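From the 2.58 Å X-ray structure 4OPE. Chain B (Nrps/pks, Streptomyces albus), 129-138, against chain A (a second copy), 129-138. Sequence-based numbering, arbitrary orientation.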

# COMPACT_ATOMS: atom_id res chain seq x y z
N TYR B 129 8.97 5.25 -5.43
CA TYR B 129 10.11 5.96 -4.95
C TYR B 129 9.67 7.16 -4.18
O TYR B 129 8.63 7.75 -4.48
CB TYR B 129 10.94 6.38 -6.13
CG TYR B 129 11.64 5.24 -6.84
CD1 TYR B 129 12.66 4.54 -6.23
CD2 TYR B 129 11.31 4.91 -8.15
CE1 TYR B 129 13.32 3.53 -6.89
CE2 TYR B 129 11.97 3.91 -8.84
CZ TYR B 129 12.98 3.22 -8.20
OH TYR B 129 13.65 2.22 -8.87
N GLY B 130 10.45 7.52 -3.16
CA GLY B 130 10.26 8.76 -2.43
C GLY B 130 11.56 9.50 -2.22
O GLY B 130 11.97 9.71 -1.11
N HIS B 131 12.18 9.96 -3.29
CA HIS B 131 13.53 10.52 -3.22
C HIS B 131 13.68 11.97 -2.82
O HIS B 131 14.74 12.37 -2.32
CB HIS B 131 14.19 10.34 -4.56
CG HIS B 131 14.58 8.94 -4.84
ND1 HIS B 131 14.12 8.26 -5.95
CD2 HIS B 131 15.38 8.08 -4.17
CE1 HIS B 131 14.62 7.03 -5.94
NE2 HIS B 131 15.39 6.90 -4.87
N TYR B 132 12.68 12.78 -3.06
CA TYR B 132 12.74 14.15 -2.66
C TYR B 132 13.22 14.29 -1.21
O TYR B 132 13.99 15.17 -0.88
CB TYR B 132 11.39 14.79 -2.85
CG TYR B 132 11.43 16.29 -2.87
CD1 TYR B 132 11.85 17.00 -4.00
CD2 TYR B 132 11.03 17.01 -1.77
CE1 TYR B 132 11.85 18.39 -4.03
CE2 TYR B 132 11.04 18.40 -1.79
CZ TYR B 132 11.45 19.10 -2.91
OH TYR B 132 11.43 20.49 -2.87
N GLN B 133 12.82 13.36 -0.35
CA GLN B 133 13.13 13.46 1.06
C GLN B 133 14.62 13.37 1.36
O GLN B 133 15.02 13.46 2.51
CB GLN B 133 12.38 12.37 1.85
CG GLN B 133 12.96 10.95 1.70
CD GLN B 133 12.13 9.92 2.44
OE1 GLN B 133 11.98 9.98 3.66
NE2 GLN B 133 11.52 9.01 1.69
N LEU B 134 15.43 13.10 0.36
CA LEU B 134 16.83 12.96 0.59
C LEU B 134 17.41 14.36 0.67
O LEU B 134 18.48 14.57 1.22
CB LEU B 134 17.50 12.15 -0.53
CG LEU B 134 16.95 10.74 -0.76
CD1 LEU B 134 17.58 10.09 -1.98
CD2 LEU B 134 17.11 9.84 0.46
N TYR B 135 16.69 15.31 0.10
CA TYR B 135 17.15 16.69 0.11
C TYR B 135 16.96 17.25 1.50
O TYR B 135 15.90 17.02 2.12
CB TYR B 135 16.37 17.52 -0.90
CG TYR B 135 16.71 17.21 -2.32
CD1 TYR B 135 18.04 17.26 -2.75
CD2 TYR B 135 15.73 16.88 -3.26
CE1 TYR B 135 18.39 16.97 -4.05
CE2 TYR B 135 16.07 16.60 -4.59
CZ TYR B 135 17.41 16.65 -4.97
OH TYR B 135 17.81 16.39 -6.24
N GLY B 136 18.00 17.91 2.01
CA GLY B 136 17.88 18.80 3.18
C GLY B 136 18.09 18.08 4.49
O GLY B 136 17.84 18.60 5.56
N VAL B 137 18.56 16.86 4.39
CA VAL B 137 18.72 16.03 5.56
C VAL B 137 19.87 16.58 6.40
O VAL B 137 19.73 16.73 7.61
CB VAL B 137 18.98 14.57 5.12
CG1 VAL B 137 19.41 13.71 6.28
CG2 VAL B 137 17.73 14.02 4.42
N GLU B 138 20.98 16.90 5.75
CA GLU B 138 22.10 17.50 6.43
C GLU B 138 21.69 18.80 7.13
O GLU B 138 22.04 19.01 8.27
CB GLU B 138 23.27 17.72 5.48
CG GLU B 138 24.62 17.85 6.18
CD GLU B 138 25.71 18.57 5.34
OE1 GLU B 138 26.43 19.45 5.91
OE2 GLU B 138 25.85 18.27 4.13
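Chain A, residues 129-138: YGHYQLYGVE

Chain A meets chain B as a near-symmetric copy: the same short 3-10 segment, residues 132-134, lies in both stretches, and B:Leu134 CA stands 6.2 Å from A:Leu134 CA, while B:Gly130 CA and A:Gly130 CA are 8.9 Å apart. B:Gly130 to B:Leu134 and A:Gly130 to A:Leu134 run in roughly the same direction. B:Leu134 to B:Val137 and A:Leu134 to A:Val137 each form a type II beta turn, with B:Gly136 and A:Gly136 at positive phi as N-caps.

The two leucines cover the most surface. Their CA-to-CB bonds run sideways, yet the m,t rotamer brings the ends together, B:Leu134 CD2 lying 4.0 Å from A:Leu134 CD2. B:Leu134 CD2 to A:Val137 CG2 and A:Leu134 CD2 to B:Val137 CG2 are both 4.0 Å.

The CA-to-CB bonds of B:Gln133 and A:Gln133 point toward the other chain. B:Gln133 CG lies 4.2 Å from A:Leu134 CD2, A:Gln133 CG 4.0 Å from B:Leu134 CD2. Each amide hydrogen-bonds at home, B:Gln133 NE2 to B:Gly130 O (2.9 Å), A:Gln133 NE2 to A:Gly130 O (2.8 Å). B:Gln133 NE2 and A:Gln133 NE2, 3.2 Å apart, are two donors, unbonded. The O of water 1 donates to B:Gln133 OE1 (2.8 Å) and accepts from A:Gly130 N (3.0 Å); the O of water 2 joins A:Gln133 OE1 (2.7 Å) to B:Gly130 N (3.0 Å). The rule is direct apolar packing beside solvent-bridged amides.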

# COMPACT_ATOMS: atom_id res chain seq x y z
N TYR A 129 7.18 4.95 7.28
CA TYR A 129 8.44 5.63 7.21
C TYR A 129 9.43 4.72 6.55
O TYR A 129 9.34 3.50 6.64
CB TYR A 129 8.97 6.00 8.59
CG TYR A 129 8.16 7.01 9.34
CD1 TYR A 129 8.03 8.28 8.89
CD2 TYR A 129 7.55 6.69 10.55
CE1 TYR A 129 7.29 9.23 9.57
CE2 TYR A 129 6.80 7.62 11.24
CZ TYR A 129 6.68 8.90 10.75
OH TYR A 129 5.96 9.84 11.42
N GLY A 130 10.39 5.32 5.90
CA GLY A 130 11.50 4.59 5.35
C GLY A 130 12.71 5.45 5.51
O GLY A 130 13.19 6.00 4.56
N HIS A 131 13.20 5.54 6.74
CA HIS A 131 14.30 6.38 7.07
C HIS A 131 15.66 5.81 6.89
O HIS A 131 16.61 6.58 6.77
CB HIS A 131 14.19 6.82 8.51
CG HIS A 131 13.08 7.79 8.74
ND1 HIS A 131 12.68 8.69 7.78
CD2 HIS A 131 12.25 7.95 9.79
CE1 HIS A 131 11.67 9.40 8.25
NE2 HIS A 131 11.39 8.97 9.46
N TYR A 132 15.80 4.49 6.86
CA TYR A 132 17.14 3.92 6.72
C TYR A 132 17.79 4.40 5.41
O TYR A 132 19.02 4.57 5.36
CB TYR A 132 17.09 2.41 6.73
CG TYR A 132 18.43 1.74 6.95
CD1 TYR A 132 19.05 1.79 8.18
CD2 TYR A 132 19.05 1.00 5.93
CE1 TYR A 132 20.26 1.14 8.41
CE2 TYR A 132 20.25 0.36 6.15
CZ TYR A 132 20.86 0.43 7.40
OH TYR A 132 22.04 -0.22 7.67
N GLN A 133 16.97 4.64 4.38
CA GLN A 133 17.53 5.11 3.11
C GLN A 133 18.22 6.45 3.19
O GLN A 133 18.95 6.80 2.28
CB GLN A 133 16.47 5.15 2.02
CG GLN A 133 15.68 6.42 1.99
CD GLN A 133 14.43 6.29 1.15
OE1 GLN A 133 14.48 6.13 -0.08
NE2 GLN A 133 13.28 6.40 1.82
N LEU A 134 17.99 7.23 4.24
CA LEU A 134 18.73 8.50 4.40
C LEU A 134 20.21 8.29 4.65
O LEU A 134 21.00 9.11 4.26
CB LEU A 134 18.22 9.30 5.57
CG LEU A 134 16.73 9.63 5.60
CD1 LEU A 134 16.52 10.47 6.87
CD2 LEU A 134 16.17 10.29 4.33
N TYR A 135 20.57 7.23 5.34
CA TYR A 135 21.98 6.93 5.56
C TYR A 135 22.74 6.61 4.27
O TYR A 135 22.23 5.92 3.36
CB TYR A 135 22.17 5.76 6.50
CG TYR A 135 21.71 6.01 7.91
CD1 TYR A 135 22.18 7.11 8.62
CD2 TYR A 135 20.80 5.14 8.55
CE1 TYR A 135 21.78 7.34 9.92
CE2 TYR A 135 20.37 5.37 9.84
CZ TYR A 135 20.87 6.48 10.53
OH TYR A 135 20.47 6.72 11.84
N GLY A 136 23.98 7.11 4.23
CA GLY A 136 24.92 6.79 3.15
C GLY A 136 24.63 7.47 1.83
O GLY A 136 25.20 7.09 0.81
N VAL A 137 23.78 8.49 1.84
CA VAL A 137 23.48 9.22 0.61
C VAL A 137 24.66 10.07 0.07
O VAL A 137 24.84 10.12 -1.13
CB VAL A 137 22.23 10.13 0.73
CG1 VAL A 137 21.97 10.82 -0.61
CG2 VAL A 137 21.01 9.31 1.14
N GLU A 138 25.42 10.72 0.94
CA GLU A 138 26.60 11.48 0.54
C GLU A 138 27.65 10.58 -0.16
O GLU A 138 28.06 10.82 -1.30
CB GLU A 138 27.21 12.17 1.78
CG GLU A 138 27.76 13.57 1.54
CD GLU A 138 26.84 14.47 0.70
OE1 GLU A 138 27.27 14.87 -0.42
OE2 GLU A 138 25.67 14.73 1.13
O HOH W 1 10.31 8.26 5.15
O HOH W 2 12.52 5.80 -1.93